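Local structure of thiamine-binding periplasmic protein (Escherichia coli, 2QRY) at residues A[118-123]-A[247-252]. The protein binds thiamine, thiamine phosphate and thiamine diphosphate with high affinity in the periplasm and serves the ThiBPQ ABC transporter in thiamine import. Residues are numbered along the deposited sequence; the frame is centred on the assembly and turned at random.
With TPS (thiamin phosphate), chain E.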
ATOM      1  N   ASP A 118      -5.483 -12.820 -14.150  1.00 38.66           N
ATOM      2  CA  ASP A 118      -6.185 -14.033 -13.741  1.00 38.44           C
ATOM      3  C   ASP A 118      -5.909 -14.471 -12.305  1.00 38.43           C
ATOM      4  O   ASP A 118      -6.687 -15.237 -11.723  1.00 38.36           O
ATOM      5  CB  ASP A 118      -5.821 -15.175 -14.698  1.00 40.34           C
ATOM      6  N   THR A 119      -4.818 -13.974 -11.729  1.00 37.02           N
ATOM      7  CA  THR A 119      -4.426 -14.370 -10.381  1.00 35.36           C
ATOM      8  C   THR A 119      -4.682 -13.385  -9.239  1.00 34.08           C
ATOM      9  O   THR A 119      -5.341 -13.721  -8.253  1.00 32.22           O
ATOM     10  CB  THR A 119      -2.929 -14.743 -10.367  1.00 36.58           C
ATOM     11  OG1 THR A 119      -2.685 -15.754 -11.355  1.00 37.10           O
ATOM     12  CG2 THR A 119      -2.506 -15.258  -8.987  1.00 36.49           C
ATOM     13  N   PHE A 120      -4.149 -12.176  -9.372  1.00 32.71           N
ATOM     14  CA  PHE A 120      -4.280 -11.164  -8.327  1.00 31.68           C
ATOM     15  C   PHE A 120      -5.488 -10.237  -8.482  1.00 31.31           C
ATOM     16  O   PHE A 120      -5.654  -9.564  -9.498  1.00 31.35           O
ATOM     17  CB  PHE A 120      -2.975 -10.370  -8.262  1.00 29.78           C
ATOM     18  CG  PHE A 120      -1.763 -11.247  -8.138  1.00 30.44           C
ATOM     19  CD1 PHE A 120      -1.468 -11.881  -6.937  1.00 30.47           C
ATOM     20  CD2 PHE A 120      -0.970 -11.516  -9.246  1.00 31.07           C
ATOM     21  CE1 PHE A 120      -0.404 -12.778  -6.839  1.00 30.93           C
ATOM     22  CE2 PHE A 120       0.097 -12.411  -9.161  1.00 32.10           C
ATOM     23  CZ  PHE A 120       0.378 -13.044  -7.955  1.00 31.94           C
ATOM     24  N   VAL A 121      -6.319 -10.212  -7.447  1.00 30.62           N
ATOM     25  CA  VAL A 121      -7.528  -9.402  -7.430  1.00 30.49           C
ATOM     26  C   VAL A 121      -7.358  -8.113  -6.621  1.00 30.87           C
ATOM     27  O   VAL A 121      -7.000  -8.144  -5.442  1.00 30.81           O
ATOM     28  CB  VAL A 121      -8.705 -10.198  -6.816  1.00 28.91           C
ATOM     29  CG1 VAL A 121     -10.004  -9.426  -6.984  1.00 28.71           C
ATOM     30  CG2 VAL A 121      -8.802 -11.568  -7.460  1.00 30.68           C
ATOM     31  N   PRO A 122      -7.615  -6.958  -7.249  1.00 30.02           N
ATOM     32  CA  PRO A 122      -7.479  -5.688  -6.533  1.00 28.79           C
ATOM     33  C   PRO A 122      -8.606  -5.514  -5.523  1.00 28.42           C
ATOM     34  O   PRO A 122      -9.709  -6.024  -5.727  1.00 28.14           O
ATOM     35  CB  PRO A 122      -7.577  -4.644  -7.644  1.00 28.65           C
ATOM     36  CG  PRO A 122      -7.124  -5.369  -8.850  1.00 30.70           C
ATOM     37  CD  PRO A 122      -7.758  -6.729  -8.696  1.00 29.63           C
ATOM     38  N   PHE A 123      -8.329  -4.799  -4.436  1.00 27.40           N
ATOM     39  CA  PHE A 123      -9.353  -4.531  -3.438  1.00 25.87           C
ATOM     40  C   PHE A 123      -9.402  -3.043  -3.089  1.00 25.48           C
ATOM     41  O   PHE A 123     -10.350  -2.579  -2.459  1.00 26.74           O
ATOM     42  CB  PHE A 123      -9.176  -5.423  -2.193  1.00 27.26           C
ATOM     43  CG  PHE A 123      -7.914  -5.180  -1.405  1.00 26.55           C
ATOM     44  CD1 PHE A 123      -7.830  -4.127  -0.499  1.00 26.00           C
ATOM     45  CD2 PHE A 123      -6.842  -6.066  -1.499  1.00 26.06           C
ATOM     46  CE1 PHE A 123      -6.708  -3.969   0.304  1.00 25.98           C
ATOM     47  CE2 PHE A 123      -5.715  -5.916  -0.699  1.00 23.11           C
ATOM     48  CZ  PHE A 123      -5.649  -4.869   0.203  1.00 24.67           C
ATOM     49  N   VAL A 247      -2.093  -0.308  -6.426  1.00 21.99           N
ATOM     50  CA  VAL A 247      -3.316  -1.080  -6.474  1.00 22.68           C
ATOM     51  C   VAL A 247      -2.986  -2.289  -5.625  1.00 23.44           C
ATOM     52  O   VAL A 247      -2.170  -3.117  -6.015  1.00 24.66           O
ATOM     53  CB  VAL A 247      -3.663  -1.554  -7.905  1.00 23.28           C
ATOM     54  CG1 VAL A 247      -4.899  -2.428  -7.864  1.00 20.43           C
ATOM     55  CG2 VAL A 247      -3.887  -0.358  -8.823  1.00 21.67           C
ATOM     56  N   GLU A 248      -3.594  -2.381  -4.449  1.00 23.97           N
ATOM     57  CA  GLU A 248      -3.332  -3.515  -3.573  1.00 23.78           C
ATOM     58  C   GLU A 248      -4.117  -4.707  -4.083  1.00 22.80           C
ATOM     59  O   GLU A 248      -5.209  -4.552  -4.620  1.00 22.84           O
ATOM     60  CB  GLU A 248      -3.739  -3.190  -2.136  1.00 22.40           C
ATOM     61  CG  GLU A 248      -3.105  -1.928  -1.600  1.00 20.93           C
ATOM     62  CD  GLU A 248      -3.205  -1.832  -0.097  1.00 21.19           C
ATOM     63  OE1 GLU A 248      -2.264  -2.295   0.593  1.00 22.18           O
ATOM     64  OE2 GLU A 248      -4.230  -1.307   0.394  1.00 21.13           O
ATOM     65  N   VAL A 249      -3.567  -5.898  -3.900  1.00 23.01           N
ATOM     66  CA  VAL A 249      -4.217  -7.102  -4.386  1.00 22.68           C
ATOM     67  C   VAL A 249      -4.161  -8.261  -3.408  1.00 22.90           C
ATOM     68  O   VAL A 249      -3.455  -8.223  -2.402  1.00 23.82           O
ATOM     69  CB  VAL A 249      -3.561  -7.574  -5.699  1.00 22.65           C
ATOM     70  CG1 VAL A 249      -3.585  -6.454  -6.725  1.00 23.13           C
ATOM     71  CG2 VAL A 249      -2.131  -7.999  -5.434  1.00 19.82           C
ATOM     72  N   ALA A 250      -4.924  -9.295  -3.730  1.00 23.22           N
ATOM     73  CA  ALA A 250      -4.973 -10.510  -2.939  1.00 22.75           C
ATOM     74  C   ALA A 250      -5.018 -11.687  -3.920  1.00 23.65           C
ATOM     75  O   ALA A 250      -5.452 -11.534  -5.067  1.00 23.11           O
ATOM     76  CB  ALA A 250      -6.200 -10.509  -2.055  1.00 18.85           C
ATOM     77  N   ALA A 251      -4.553 -12.848  -3.472  1.00 22.54           N
ATOM     78  CA  ALA A 251      -4.558 -14.042  -4.304  1.00 23.01           C
ATOM     79  C   ALA A 251      -4.573 -15.282  -3.418  1.00 25.02           C
ATOM     80  O   ALA A 251      -4.119 -15.242  -2.268  1.00 24.23           O
ATOM     81  CB  ALA A 251      -3.338 -14.059  -5.199  1.00 21.48           C
ATOM     82  N   ARG A 252      -5.105 -16.379  -3.948  1.00 24.94           N
ATOM     83  CA  ARG A 252      -5.165 -17.620  -3.196  1.00 24.71           C
ATOM     84  C   ARG A 252      -3.907 -18.422  -3.510  1.00 23.70           C
ATOM     85  O   ARG A 252      -3.377 -18.350  -4.618  1.00 21.35           O
ATOM     86  CB  ARG A 252      -6.424 -18.410  -3.569  1.00 27.38           C
ATOM     87  CG  ARG A 252      -6.404 -19.101  -4.931  1.00 29.73           C
ATOM     88  CD  ARG A 252      -7.792 -19.668  -5.248  1.00 32.01           C
ATOM     89  NE  ARG A 252      -7.767 -20.878  -6.075  1.00 34.28           N
ATOM     90  CZ  ARG A 252      -7.176 -22.020  -5.722  1.00 35.13           C
ATOM     91  NH1 ARG A 252      -6.545 -22.122  -4.554  1.00 34.92           N
ATOM     92  NH2 ARG A 252      -7.226 -23.071  -6.530  1.00 35.07           N
TER
HETATM   93  CM2 TPS E 400      -4.195   7.388   8.080  1.00 16.66           C
HETATM   94  N3  TPS E 400      -2.248   2.372   4.303  1.00 21.75           N
HETATM   95  C2  TPS E 400      -1.452   2.625   5.322  1.00 22.35           C
HETATM   96  S1  TPS E 400      -0.160   1.498   5.140  1.00 22.37           S
HETATM   97  C5  TPS E 400      -0.738   0.707   3.667  1.00 21.14           C
HETATM   98  C4  TPS E 400      -1.914   1.384   3.426  1.00 21.84           C
HETATM   99  CM4 TPS E 400      -2.780   1.033   2.221  1.00 22.85           C
HETATM  100  C6  TPS E 400      -0.013  -0.401   2.970  1.00 23.99           C
HETATM  101  C7  TPS E 400       1.148  -0.639   3.937  1.00 25.37           C
HETATM  102  O7  TPS E 400       2.071  -1.633   3.509  1.00 31.10           O
HETATM  103  N1A TPS E 400      -3.537   6.570   5.855  1.00 18.69           N
HETATM  104  C2A TPS E 400      -4.028   6.282   7.063  1.00 18.59           C
HETATM  105  N3A TPS E 400      -4.369   5.036   7.386  1.00 15.76           N
HETATM  106  C4A TPS E 400      -4.233   4.019   6.507  1.00 17.52           C
HETATM  107  N4A TPS E 400      -4.591   2.734   6.872  1.00 17.56           N
HETATM  108  C5A TPS E 400      -3.710   4.289   5.203  1.00 19.40           C
HETATM  109  C6A TPS E 400      -3.368   5.622   4.920  1.00 19.13           C
HETATM  110  C7A TPS E 400      -3.511   3.194   4.127  1.00 19.07           C
HETATM  111  P1  TPS E 400       3.198  -1.733   4.663  1.00 24.68           P
HETATM  112  O1  TPS E 400       3.808  -0.326   4.914  1.00 27.25           O
HETATM  113  O2  TPS E 400       4.312  -2.794   4.289  1.00 31.77           O
HETATM  114  O3  TPS E 400       2.514  -2.198   5.967  1.00 24.66           O
HETATM  115  O   HOH W   1      -5.783 -16.109  -6.740  1.00 24.83           O
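Val121 and Ala250 form an antiparallel hydrogen-bonded pair where strand 121-133 meets strand 243-252 in the mixed β-sheet of this type 2 periplasmic binding protein fold. Val121 N reaches Ala250 O at 2.9 Å, nearly straight and in the carbonyl plane, whereas the return bond from Ala250 N to Val121 O is more bent, its donor tilted 29° from the Val121 carbonyl plane. Two residues along each strand, Phe123 N donates to Glu248 O at 3.1 Å, and the same oxygen receives a CA-H...O contact from Pro122 CA. At the other end a water bridges Thr119 O and Arg252 N, carrying the pairing past the last direct bond.

The Phe123 ring lies across Glu248: Glu248 CB sits over one ring face, 3.9 Å from its centroid, in a CH-pi contact, while Val249 O lies at the ring edge. Phe123 CE1 also touches Glu248 OE2 at 3.6 Å, ring and carboxylate planes 44° apart. With chi1 65°, CG of Phe123 is set between the backbone N and carbonyl carbon, which swings the ring back over the partner strand. Without the ring, as with an alanine in its place, the Glu248 methylene and the OE2 side of the carboxylate would probably lose their packing, though the Tyr30 bond would remain. That carboxylate belongs to the thiamin phosphate pocket; OE1 is hydrogen-bonded to the Tyr30 hydroxyl, and OE2 approaches the ligand methyl CM4 at 3.3 Å.

Pro122 and Val249 share the opposite face from Val121 and Ala250, whose side chains meet helix 259-269. Pro122 CB presses tightly on Val247 CG1, at 3.5 Å. Toward the Thr119 end, Phe120 lays CB against Val249 CG2, takes Thr119 CG2 over its ring centre, and brings CD1 to 3.4 Å from Ala251 CB.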